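Local coordinates for protein endonuclease III (PDB 1ORN) that probably excises oxidised pyrimidine bases from DNA and cuts the abasic strand through a covalent enzyme-DNA intermediate, as a [4Fe-4S] glycosylase of the helix-hairpin-helix family, at residues L28-R31 against E35-I38; E60-P65 against E77-S82; P137-D142 against K166-I171. One frame throughout, in Å; residues are numbered along the deposited sequence.

Interaction 1 (L28-R31 against E35-I38)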
loop_
_atom_site.group_PDB
_atom_site.type_symbol
_atom_site.label_atom_id
_atom_site.label_comp_id
_atom_site.label_asym_id
_atom_site.label_seq_id
_atom_site.Cartn_x
_atom_site.Cartn_y
_atom_site.Cartn_z
ATOM N N LEU C 28 7.888 1.904 -4.576
ATOM C CA LEU C 28 7.511 1.774 -5.982
ATOM C C LEU C 28 8.129 2.913 -6.781
ATOM O O LEU C 28 7.939 4.086 -6.454
ATOM C CB LEU C 28 5.988 1.807 -6.139
ATOM C CG LEU C 28 5.208 0.620 -5.573
ATOM C CD1 LEU C 28 3.720 0.913 -5.706
ATOM C CD2 LEU C 28 5.572 -0.665 -6.311
ATOM N N VAL C 29 8.867 2.564 -7.829
ATOM C CA VAL C 29 9.524 3.562 -8.666
ATOM C C VAL C 29 8.527 4.268 -9.580
ATOM O O VAL C 29 7.780 3.623 -10.315
ATOM C CB VAL C 29 10.638 2.905 -9.519
ATOM C CG1 VAL C 29 11.292 3.937 -10.426
ATOM C CG2 VAL C 29 11.679 2.264 -8.596
ATOM N N HIS C 30 8.520 5.596 -9.521
ATOM C CA HIS C 30 7.624 6.411 -10.341
ATOM C C HIS C 30 8.166 7.831 -10.474
ATOM O O HIS C 30 8.876 8.315 -9.591
ATOM C CB HIS C 30 6.236 6.482 -9.703
ATOM C CG HIS C 30 6.216 7.188 -8.383
ATOM N ND1 HIS C 30 6.717 6.625 -7.228
ATOM C CD2 HIS C 30 5.768 8.418 -8.037
ATOM C CE1 HIS C 30 6.575 7.477 -6.228
ATOM N NE2 HIS C 30 6.002 8.574 -6.693
ATOM N N ARG C 31 7.805 8.503 -11.563
ATOM C CA ARG C 31 8.260 9.868 -11.813
ATOM C C ARG C 31 7.142 10.911 -11.746
ATOM O O ARG C 31 7.407 12.115 -11.679
ATOM C CB ARG C 31 8.955 9.933 -13.176
ATOM C CG ARG C 31 10.274 9.178 -13.212
ATOM C CD ARG C 31 10.726 8.907 -14.640
ATOM N NE ARG C 31 9.829 7.973 -15.317
ATOM C CZ ARG C 31 10.003 7.530 -16.558
ATOM N NH1 ARG C 31 11.049 7.934 -17.270
ATOM N NH2 ARG C 31 9.137 6.673 -17.086
ATOM N N GLU C 35 2.151 7.615 -13.254
ATOM C CA GLU C 35 2.969 6.413 -13.136
ATOM C C GLU C 35 2.745 5.786 -11.765
ATOM O O GLU C 35 2.738 4.563 -11.637
ATOM C CB GLU C 35 4.458 6.734 -13.310
ATOM C CG GLU C 35 4.879 6.927 -14.753
ATOM C CD GLU C 35 6.378 7.132 -14.895
ATOM O OE1 GLU C 35 6.837 7.329 -16.036
ATOM O OE2 GLU C 35 7.093 7.092 -13.871
ATOM N N LEU C 36 2.558 6.611 -10.737
ATOM C CA LEU C 36 2.331 6.052 -9.404
ATOM C C LEU C 36 1.015 5.278 -9.403
ATOM O O LEU C 36 0.953 4.157 -8.907
ATOM C CB LEU C 36 2.254 7.142 -8.331
ATOM C CG LEU C 36 1.953 6.622 -6.915
ATOM C CD1 LEU C 36 3.039 5.655 -6.453
ATOM C CD2 LEU C 36 1.832 7.793 -5.946
ATOM N N LEU C 37 -0.032 5.887 -9.950
ATOM C CA LEU C 37 -1.342 5.232 -9.985
ATOM C C LEU C 37 -1.265 3.867 -10.649
ATOM O O LEU C 37 -1.774 2.879 -10.111
ATOM C CB LEU C 37 -2.363 6.106 -10.717
ATOM C CG LEU C 37 -3.768 5.498 -10.878
ATOM C CD1 LEU C 37 -4.368 5.209 -9.507
ATOM C CD2 LEU C 37 -4.645 6.464 -11.652
ATOM N N ILE C 38 -0.641 3.794 -11.822
ATOM C CA ILE C 38 -0.537 2.511 -12.512
ATOM C C ILE C 38 0.260 1.516 -11.671
ATOM O O ILE C 38 -0.132 0.355 -11.515
ATOM C CB ILE C 38 0.161 2.642 -13.887
ATOM C CG1 ILE C 38 -0.672 3.534 -14.814
ATOM C CG2 ILE C 38 0.377 1.251 -14.495
ATOM C CD1 ILE C 38 -2.074 3.021 -15.068
#

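Interaction 2 (E60-P65 against E77-S82). With nucleotides of chain A.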
loop_
_atom_site.group_PDB
_atom_site.type_symbol
_atom_site.label_atom_id
_atom_site.label_comp_id
_atom_site.label_asym_id
_atom_site.label_seq_id
_atom_site.Cartn_x
_atom_site.Cartn_y
_atom_site.Cartn_z
ATOM N N GLU C 60 8.186 3.081 -20.358
ATOM C CA GLU C 60 8.927 3.611 -21.497
ATOM C C GLU C 60 8.035 3.460 -22.718
ATOM O O GLU C 60 8.052 4.295 -23.626
ATOM C CB GLU C 60 10.242 2.852 -21.698
ATOM C CG GLU C 60 11.264 3.134 -20.611
ATOM C CD GLU C 60 11.426 4.623 -20.351
ATOM O OE1 GLU C 60 11.817 5.355 -21.285
ATOM O OE2 GLU C 60 11.153 5.062 -19.213
ATOM N N LYS C 61 7.243 2.392 -22.723
ATOM C CA LYS C 61 6.324 2.116 -23.821
ATOM C C LYS C 61 5.046 2.948 -23.719
ATOM O O LYS C 61 4.543 3.452 -24.725
ATOM C CB LYS C 61 5.960 0.631 -23.838
ATOM C CG LYS C 61 4.981 0.246 -24.934
ATOM C CD LYS C 61 4.869 -1.266 -25.052
ATOM C CE LYS C 61 3.921 -1.675 -26.166
ATOM N NZ LYS C 61 3.890 -3.159 -26.323
ATOM N N TYR C 62 4.530 3.085 -22.501
ATOM C CA TYR C 62 3.313 3.847 -22.250
ATOM C C TYR C 62 3.643 5.026 -21.333
ATOM O O TYR C 62 4.284 4.848 -20.297
ATOM C CB TYR C 62 2.269 2.953 -21.571
ATOM C CG TYR C 62 1.958 1.660 -22.295
ATOM C CD1 TYR C 62 0.981 1.607 -23.293
ATOM C CD2 TYR C 62 2.624 0.482 -21.968
ATOM C CE1 TYR C 62 0.673 0.413 -23.938
ATOM C CE2 TYR C 62 2.327 -0.718 -22.610
ATOM C CZ TYR C 62 1.348 -0.746 -23.592
ATOM O OH TYR C 62 1.047 -1.936 -24.215
ATOM N N ARG C 63 3.201 6.227 -21.699
ATOM C CA ARG C 63 3.485 7.411 -20.886
ATOM C C ARG C 63 2.242 8.203 -20.511
ATOM O O ARG C 63 2.269 9.021 -19.587
ATOM C CB ARG C 63 4.436 8.356 -21.626
ATOM C CG ARG C 63 5.747 7.744 -22.071
ATOM C CD ARG C 63 6.702 8.841 -22.518
ATOM N NE ARG C 63 7.848 8.318 -23.255
ATOM C CZ ARG C 63 7.799 7.896 -24.515
ATOM N NH1 ARG C 63 8.896 7.433 -25.102
ATOM N NH2 ARG C 63 6.657 7.943 -25.191
ATOM N N THR C 64 1.153 7.965 -21.233
ATOM C CA THR C 64 -0.083 8.691 -20.987
ATOM C C THR C 64 -1.263 7.735 -21.081
ATOM O O THR C 64 -1.132 6.630 -21.609
ATOM C CB THR C 64 -0.281 9.787 -22.047
ATOM O OG1 THR C 64 -0.607 9.170 -23.295
ATOM C CG2 THR C 64 1.005 10.592 -22.225
ATOM N N PRO C 65 -2.432 8.151 -20.573
ATOM C CA PRO C 65 -3.595 7.264 -20.646
ATOM C C PRO C 65 -3.992 6.898 -22.083
ATOM O O PRO C 65 -4.576 5.843 -22.324
ATOM C CB PRO C 65 -4.677 8.045 -19.894
ATOM C CG PRO C 65 -4.243 9.470 -20.004
ATOM C CD PRO C 65 -2.752 9.387 -19.839
ATOM N N GLU C 77 -1.886 -7.061 -21.917
ATOM C CA GLU C 77 -1.854 -8.228 -21.040
ATOM C C GLU C 77 -0.457 -8.838 -21.017
ATOM O O GLU C 77 0.078 -9.150 -19.955
ATOM C CB GLU C 77 -2.859 -9.289 -21.503
ATOM C CG GLU C 77 -4.317 -8.967 -21.196
ATOM C CD GLU C 77 -5.260 -10.116 -21.549
ATOM O OE1 GLU C 77 -6.480 -9.985 -21.313
ATOM O OE2 GLU C 77 -4.781 -11.154 -22.060
ATOM N N GLN C 78 0.136 -9.006 -22.194
ATOM C CA GLN C 78 1.473 -9.578 -22.281
ATOM C C GLN C 78 2.525 -8.674 -21.650
ATOM O O GLN C 78 3.455 -9.152 -21.000
ATOM C CB GLN C 78 1.841 -9.860 -23.742
ATOM C CG GLN C 78 1.126 -11.066 -24.328
ATOM C CD GLN C 78 1.255 -12.297 -23.445
ATOM O OE1 GLN C 78 2.364 -12.717 -23.103
ATOM N NE2 GLN C 78 0.120 -12.877 -23.067
ATOM N N ASP C 79 2.368 -7.368 -21.836
ATOM C CA ASP C 79 3.313 -6.400 -21.289
ATOM C C ASP C 79 3.398 -6.422 -19.761
ATOM O O ASP C 79 4.430 -6.062 -19.196
ATOM C CB ASP C 79 2.953 -4.992 -21.774
ATOM C CG ASP C 79 3.370 -4.751 -23.214
ATOM O OD1 ASP C 79 2.899 -3.765 -23.819
ATOM O OD2 ASP C 79 4.181 -5.544 -23.737
ATOM N N ILE C 80 2.320 -6.842 -19.098
ATOM C CA ILE C 80 2.295 -6.902 -17.633
ATOM C C ILE C 80 2.060 -8.320 -17.122
ATOM O O ILE C 80 1.757 -8.522 -15.947
ATOM C CB ILE C 80 1.178 -6.005 -17.039
ATOM C CG1 ILE C 80 -0.199 -6.548 -17.429
ATOM C CG2 ILE C 80 1.350 -4.574 -17.509
ATOM C CD1 ILE C 80 -1.361 -5.829 -16.762
ATOM N N ARG C 81 2.213 -9.303 -18.001
ATOM C CA ARG C 81 1.988 -10.699 -17.629
ATOM C C ARG C 81 2.717 -11.172 -16.370
ATOM O O ARG C 81 2.152 -11.921 -15.574
ATOM C CB ARG C 81 2.356 -11.619 -18.799
ATOM C CG ARG C 81 2.168 -13.097 -18.497
ATOM C CD ARG C 81 2.507 -13.971 -19.700
ATOM N NE ARG C 81 2.417 -15.391 -19.370
ATOM C CZ ARG C 81 3.247 -16.023 -18.544
ATOM N NH1 ARG C 81 4.239 -15.362 -17.961
ATOM N NH2 ARG C 81 3.082 -17.315 -18.292
ATOM N N SER C 82 3.960 -10.737 -16.185
ATOM C CA SER C 82 4.758 -11.154 -15.033
ATOM C C SER C 82 4.257 -10.670 -13.674
ATOM O O SER C 82 4.738 -11.127 -12.637
ATOM C CB SER C 82 6.215 -10.722 -15.217
ATOM O OG SER C 82 6.823 -11.454 -16.268
ATOM P P DT A 7 -0.326 -17.505 -14.433
ATOM O OP1 DT A 7 -1.056 -17.434 -15.726
ATOM O OP2 DT A 7 -0.212 -18.805 -13.723
ATOM O "O5'" DT A 7 1.135 -16.912 -14.642
ATOM C "C5'" DT A 7 1.303 -15.559 -15.051
ATOM C "C4'" DT A 7 2.366 -14.876 -14.221
ATOM O "O4'" DT A 7 1.913 -14.673 -12.857
ATOM C "C3'" DT A 7 3.703 -15.611 -14.127
ATOM O "O3'" DT A 7 4.762 -14.685 -14.374
ATOM C "C2'" DT A 7 3.741 -16.114 -12.692
ATOM C "C1'" DT A 7 2.935 -15.055 -11.952
ATOM N N1 DT A 7 2.292 -15.511 -10.696
ATOM C C2 DT A 7 2.526 -14.790 -9.537
ATOM O O2 DT A 7 3.246 -13.806 -9.495
ATOM N N3 DT A 7 1.878 -15.270 -8.421
ATOM C C4 DT A 7 1.042 -16.367 -8.348
ATOM O O4 DT A 7 0.517 -16.668 -7.278
ATOM C C5 DT A 7 0.854 -17.083 -9.592
ATOM C C7 DT A 7 -0.017 -18.298 -9.605
ATOM C C6 DT A 7 1.476 -16.623 -10.688
ATOM P P DG A 8 6.275 -15.211 -14.487
ATOM O OP1 DG A 8 6.993 -14.305 -15.419
ATOM O OP2 DG A 8 6.258 -16.671 -14.749
ATOM O "O5'" DG A 8 6.842 -14.955 -13.024
ATOM C "C5'" DG A 8 6.858 -13.634 -12.493
ATOM C "C4'" DG A 8 7.542 -13.615 -11.148
ATOM O "O4'" DG A 8 6.633 -14.029 -10.103
ATOM C "C3'" DG A 8 8.767 -14.521 -11.044
ATOM O "O3'" DG A 8 9.813 -13.811 -10.391
ATOM C "C2'" DG A 8 8.278 -15.688 -10.201
ATOM C "C1'" DG A 8 7.234 -15.038 -9.309
ATOM N N9 DG A 8 6.172 -15.929 -8.846
ATOM C C8 DG A 8 5.517 -16.890 -9.577
ATOM N N7 DG A 8 4.600 -17.520 -8.892
ATOM C C5 DG A 8 4.655 -16.943 -7.630
ATOM C C6 DG A 8 3.894 -17.212 -6.459
ATOM O O6 DG A 8 2.990 -18.040 -6.298
ATOM N N1 DG A 8 4.276 -16.393 -5.402
ATOM C C2 DG A 8 5.258 -15.437 -5.459
ATOM N N2 DG A 8 5.476 -14.746 -4.329
ATOM N N3 DG A 8 5.975 -15.176 -6.543
ATOM C C4 DG A 8 5.623 -15.961 -7.584
#

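Interaction 3 (P137-D142 against K166-I171). With nucleotides of chain B.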
loop_
_atom_site.group_PDB
_atom_site.type_symbol
_atom_site.label_atom_id
_atom_site.label_comp_id
_atom_site.label_asym_id
_atom_site.label_seq_id
_atom_site.Cartn_x
_atom_site.Cartn_y
_atom_site.Cartn_z
ATOM N N PRO C 137 -2.747 13.475 3.940
ATOM C CA PRO C 137 -2.631 12.462 4.988
ATOM C C PRO C 137 -3.645 11.332 4.820
ATOM O O PRO C 137 -4.837 11.564 4.611
ATOM C CB PRO C 137 -2.842 13.265 6.273
ATOM C CG PRO C 137 -3.686 14.417 5.824
ATOM C CD PRO C 137 -3.067 14.793 4.509
ATOM N N ALA C 138 -3.151 10.104 4.892
ATOM C CA ALA C 138 -4.002 8.928 4.766
ATOM C C ALA C 138 -3.199 7.724 5.208
ATOM O O ALA C 138 -1.967 7.742 5.173
ATOM C CB ALA C 138 -4.456 8.751 3.319
ATOM N N ILE C 139 -3.902 6.688 5.644
ATOM C CA ILE C 139 -3.262 5.456 6.072
ATOM C C ILE C 139 -3.797 4.329 5.199
ATOM O O ILE C 139 -4.959 3.941 5.311
ATOM C CB ILE C 139 -3.578 5.137 7.544
ATOM C CG1 ILE C 139 -3.097 6.285 8.434
ATOM C CG2 ILE C 139 -2.914 3.823 7.945
ATOM C CD1 ILE C 139 -3.413 6.093 9.901
ATOM N N ALA C 140 -2.945 3.824 4.315
ATOM C CA ALA C 140 -3.322 2.740 3.425
ATOM C C ALA C 140 -3.098 1.430 4.168
ATOM O O ALA C 140 -1.985 1.146 4.610
ATOM C CB ALA C 140 -2.470 2.783 2.168
ATOM N N VAL C 141 -4.152 0.636 4.319
ATOM C CA VAL C 141 -4.027 -0.633 5.020
ATOM C C VAL C 141 -3.949 -1.805 4.042
ATOM O O VAL C 141 -4.937 -2.160 3.385
ATOM C CB VAL C 141 -5.203 -0.846 6.004
ATOM C CG1 VAL C 141 -5.046 -2.189 6.729
ATOM C CG2 VAL C 141 -5.243 0.299 7.010
ATOM N N ASP C 142 -2.752 -2.390 3.964
ATOM C CA ASP C 142 -2.439 -3.521 3.098
ATOM C C ASP C 142 -2.201 -4.751 3.974
ATOM O O ASP C 142 -2.481 -4.740 5.169
ATOM C CB ASP C 142 -1.144 -3.241 2.338
ATOM C CG ASP C 142 0.077 -3.368 3.235
ATOM O OD1 ASP C 142 0.039 -2.831 4.367
ATOM O OD2 ASP C 142 1.069 -4.009 2.821
ATOM N N LYS C 166 -9.355 3.183 10.729
ATOM C CA LYS C 166 -9.971 4.137 11.638
ATOM C C LYS C 166 -9.284 4.146 13.001
ATOM O O LYS C 166 -9.120 5.206 13.604
ATOM C CB LYS C 166 -11.473 3.848 11.771
ATOM C CG LYS C 166 -12.228 4.077 10.463
ATOM C CD LYS C 166 -13.736 4.137 10.642
ATOM C CE LYS C 166 -14.337 2.818 11.072
ATOM N NZ LYS C 166 -15.809 2.964 11.307
ATOM N N THR C 167 -8.858 2.977 13.469
ATOM C CA THR C 167 -8.173 2.870 14.757
ATOM C C THR C 167 -6.883 3.680 14.733
ATOM O O THR C 167 -6.595 4.435 15.658
ATOM C CB THR C 167 -7.826 1.402 15.093
ATOM O OG1 THR C 167 -9.034 0.647 15.239
ATOM C CG2 THR C 167 -7.025 1.319 16.387
ATOM N N LEU C 168 -6.111 3.529 13.662
ATOM C CA LEU C 168 -4.851 4.252 13.533
ATOM C C LEU C 168 -5.061 5.760 13.386
ATOM O O LEU C 168 -4.305 6.554 13.946
ATOM C CB LEU C 168 -4.067 3.710 12.337
ATOM C CG LEU C 168 -3.594 2.264 12.521
ATOM C CD1 LEU C 168 -3.100 1.699 11.199
ATOM C CD2 LEU C 168 -2.495 2.228 13.576
ATOM N N MET C 169 -6.084 6.155 12.637
ATOM C CA MET C 169 -6.356 7.574 12.437
ATOM C C MET C 169 -6.675 8.293 13.746
ATOM O O MET C 169 -6.360 9.471 13.903
ATOM C CB MET C 169 -7.505 7.774 11.444
ATOM C CG MET C 169 -7.138 7.460 9.998
ATOM S SD MET C 169 -8.317 8.143 8.808
ATOM C CE MET C 169 -9.649 6.947 8.907
ATOM N N LYS C 170 -7.293 7.580 14.682
ATOM C CA LYS C 170 -7.654 8.164 15.975
ATOM C C LYS C 170 -6.493 8.196 16.969
ATOM O O LYS C 170 -6.492 8.998 17.904
ATOM C CB LYS C 170 -8.816 7.390 16.599
ATOM C CG LYS C 170 -10.090 7.412 15.782
ATOM C CD LYS C 170 -11.132 6.478 16.381
ATOM C CE LYS C 170 -12.364 6.381 15.494
ATOM N NZ LYS C 170 -13.316 5.341 15.982
ATOM N N ILE C 171 -5.510 7.325 16.774
ATOM C CA ILE C 171 -4.366 7.265 17.680
ATOM C C ILE C 171 -3.192 8.119 17.211
ATOM O O ILE C 171 -2.411 8.615 18.026
ATOM C CB ILE C 171 -3.862 5.807 17.852
ATOM C CG1 ILE C 171 -5.008 4.900 18.307
ATOM C CG2 ILE C 171 -2.718 5.764 18.857
ATOM C CD1 ILE C 171 -5.667 5.327 19.608
ATOM P P DG B 8 -1.386 -6.144 -0.757
ATOM O OP1 DG B 8 -1.935 -6.488 0.576
ATOM O OP2 DG B 8 -0.619 -7.174 -1.523
ATOM O "O5'" DG B 8 -2.572 -5.648 -1.693
ATOM C "C5'" DG B 8 -3.671 -4.908 -1.162
ATOM C "C4'" DG B 8 -4.646 -4.606 -2.274
ATOM O "O4'" DG B 8 -5.057 -5.842 -2.905
ATOM C "C3'" DG B 8 -5.929 -3.867 -1.908
ATOM O "O3'" DG B 8 -6.170 -2.957 -2.981
ATOM C "C2'" DG B 8 -6.969 -4.978 -1.840
ATOM C "C1'" DG B 8 -6.470 -5.981 -2.870
ATOM N N9 DG B 8 -6.753 -7.380 -2.566
ATOM C C8 DG B 8 -6.771 -7.981 -1.331
ATOM N N7 DG B 8 -6.993 -9.268 -1.391
ATOM C C5 DG B 8 -7.141 -9.530 -2.746
ATOM C C6 DG B 8 -7.388 -10.758 -3.431
ATOM O O6 DG B 8 -7.497 -11.895 -2.961
ATOM N N1 DG B 8 -7.491 -10.566 -4.805
ATOM C C2 DG B 8 -7.363 -9.354 -5.443
ATOM N N2 DG B 8 -7.504 -9.371 -6.776
ATOM N N3 DG B 8 -7.115 -8.208 -4.818
ATOM C C4 DG B 8 -7.018 -8.371 -3.483
#

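Interaction 1 (L28-R31 against E35-I38)
Arg31 and His30, in the loop that leads into helix 33-43, fold back onto Glu35 and Leu36 in the first turn of that helix. One half of the contact is a salt bridge, the other is apolar packing. Glu35 OE2 takes two donors. The backbone Arg31 N lies 2.8 Å from Glu35 OE2, on its anti side and clearly out of the carboxylate plane. Arg31 NE comes to the syn lone pair at 3.2 Å from Glu35 OE2, with a nearly straight N-H...O angle of 172°. This bond lies almost in the guanidinium plane. Arg31 NH2 reaches Glu35 OE1 at 2.6 Å, but its hydrogen-bond geometry is weak. The guanidinium and carboxylate planes are 39° apart, so the pairing is skewed rather than flat. A bend at chi3 of Arg31 (-67°) turns the guanidinium back toward the acid. Glu35 therefore grips both the backbone and the side chain of one residue.

His30 packs alongside Leu36, and the two side chains point the same way. Leu36 CD1 sits over the middle of the imidazole, 3.9 Å from the His30 ring centroid, as a CH-pi contact. Leu36 CB adds a touch at His30 CD2, 3.8 Å away. The ring is also fixed by His30 ND1, which donates to Leu28 O at 2.9 Å. The acceptor lies in the ring plane, so this bond limits ring rotation.

Asn32 OD1 receives Glu35 N, a further bond at the start of the helix. On the side of helix 48-61, Phe59 covers Arg31 and Glu35, and Asn52 OD1 bonds Val29 N. On the side of helix 123-134, Val132 packs against His30 and Leu36.

Interaction 2 (E60-P65 against E77-S82)
Lys61 and Tyr62 both reach for Asp79, joining the end of helix 48-61 to the end of helix 73-79 within the helical HhH-GPD fold. The Lys61 side chain crosses that of Asp79 at about a right angle. Its chain is fully extended, with CG anti to the backbone N (chi1 179°). This carries Lys61 NZ to the syn lone pair of Asp79 OD1, 2.8 Å away, as a salt bridge. The Tyr62 ring meets the same oxygen with its edge. Tyr62 OH lies 2.6 Å from Asp79 OD1, nearly in line with the CG-OD1 bond. Ring and carboxylate planes are 65° apart. Asp79 OD1 is thus held by two donors. With an alanine here instead of Asp79, the Tyr62 hydroxyl is likely to be left without this acceptor and Lys61 with one fewer anionic mate.

Lys61 also pairs with Glu75, and the Tyr62 ring stacks on Tyr68. Lys61 CG lies over one face of the Tyr62 ring, toward its rim. Beyond helix 73-79 the chain meets DNA. Arg81 sets one guanidinium face over C5' of DT7 of chain A, and Ser82 OG donates to OP1 of DG8 of chain A at 3.0 Å.

Interaction 3 (P137-D142 against K166-I171)
Asp142 OD2 is gripped by two groups, the backbone His144 N and a modified side chain bound beside it, while Asp142 OD1 accepts Val145 N, so the carboxylate sits at the start of helix 143-152 as its N-cap. Asp142 CB comes to 3.8 Å from OP1 of DG8 of chain B, which places the residue beside the DNA backbone.

The contact with helix 161-171 is made further back, and it is apolar. Ile139 and Leu168 cross at about a right angle. Ile139 CD1 presses on Leu168 CB at 3.5 Å, tighter than usual for two carbons. Ile139 CG2 meets Leu168 CD1 at 3.9 Å. The end of the isoleucine also touches Met169, with Ile139 CD1 4.0 Å from Met169 CG. The extended chi2 of Ile139 (178°) carries CD1 out to the helix, where it meets both Leu168 and Met169. Trp177 of helix 177-191 packs on both Ile139 and Met169, and Val141 packs on helix 161-171 nearer its start, at Val161, Val164 and Glu165.

A packed, extended segment ending in an aspartate that caps the next helix beside the DNA is consistent with the aspartate that follows the helix-hairpin-helix in HhH-GPD glycosylases.

Interactions 1 and 2 are neighbours, with centres about 12 Å apart. They touch through Arg31 NH2 and Glu60 OE2 at 3.3 Å, a long and weak ion pair. Both lie on one side of the chain's centre, and interaction 3 lies on the other. Its centre is about 22 Å from that of interaction 1 and about 32 Å from that of interaction 2. Segments 77-82 and 137-142 meet different DNA strands, chains A and B. Interaction 1 stays about 9 Å from the nucleic acid at its nearest atom. The Leu168 side chain of interaction 3 is about 13 Å from the iron-sulfur cluster.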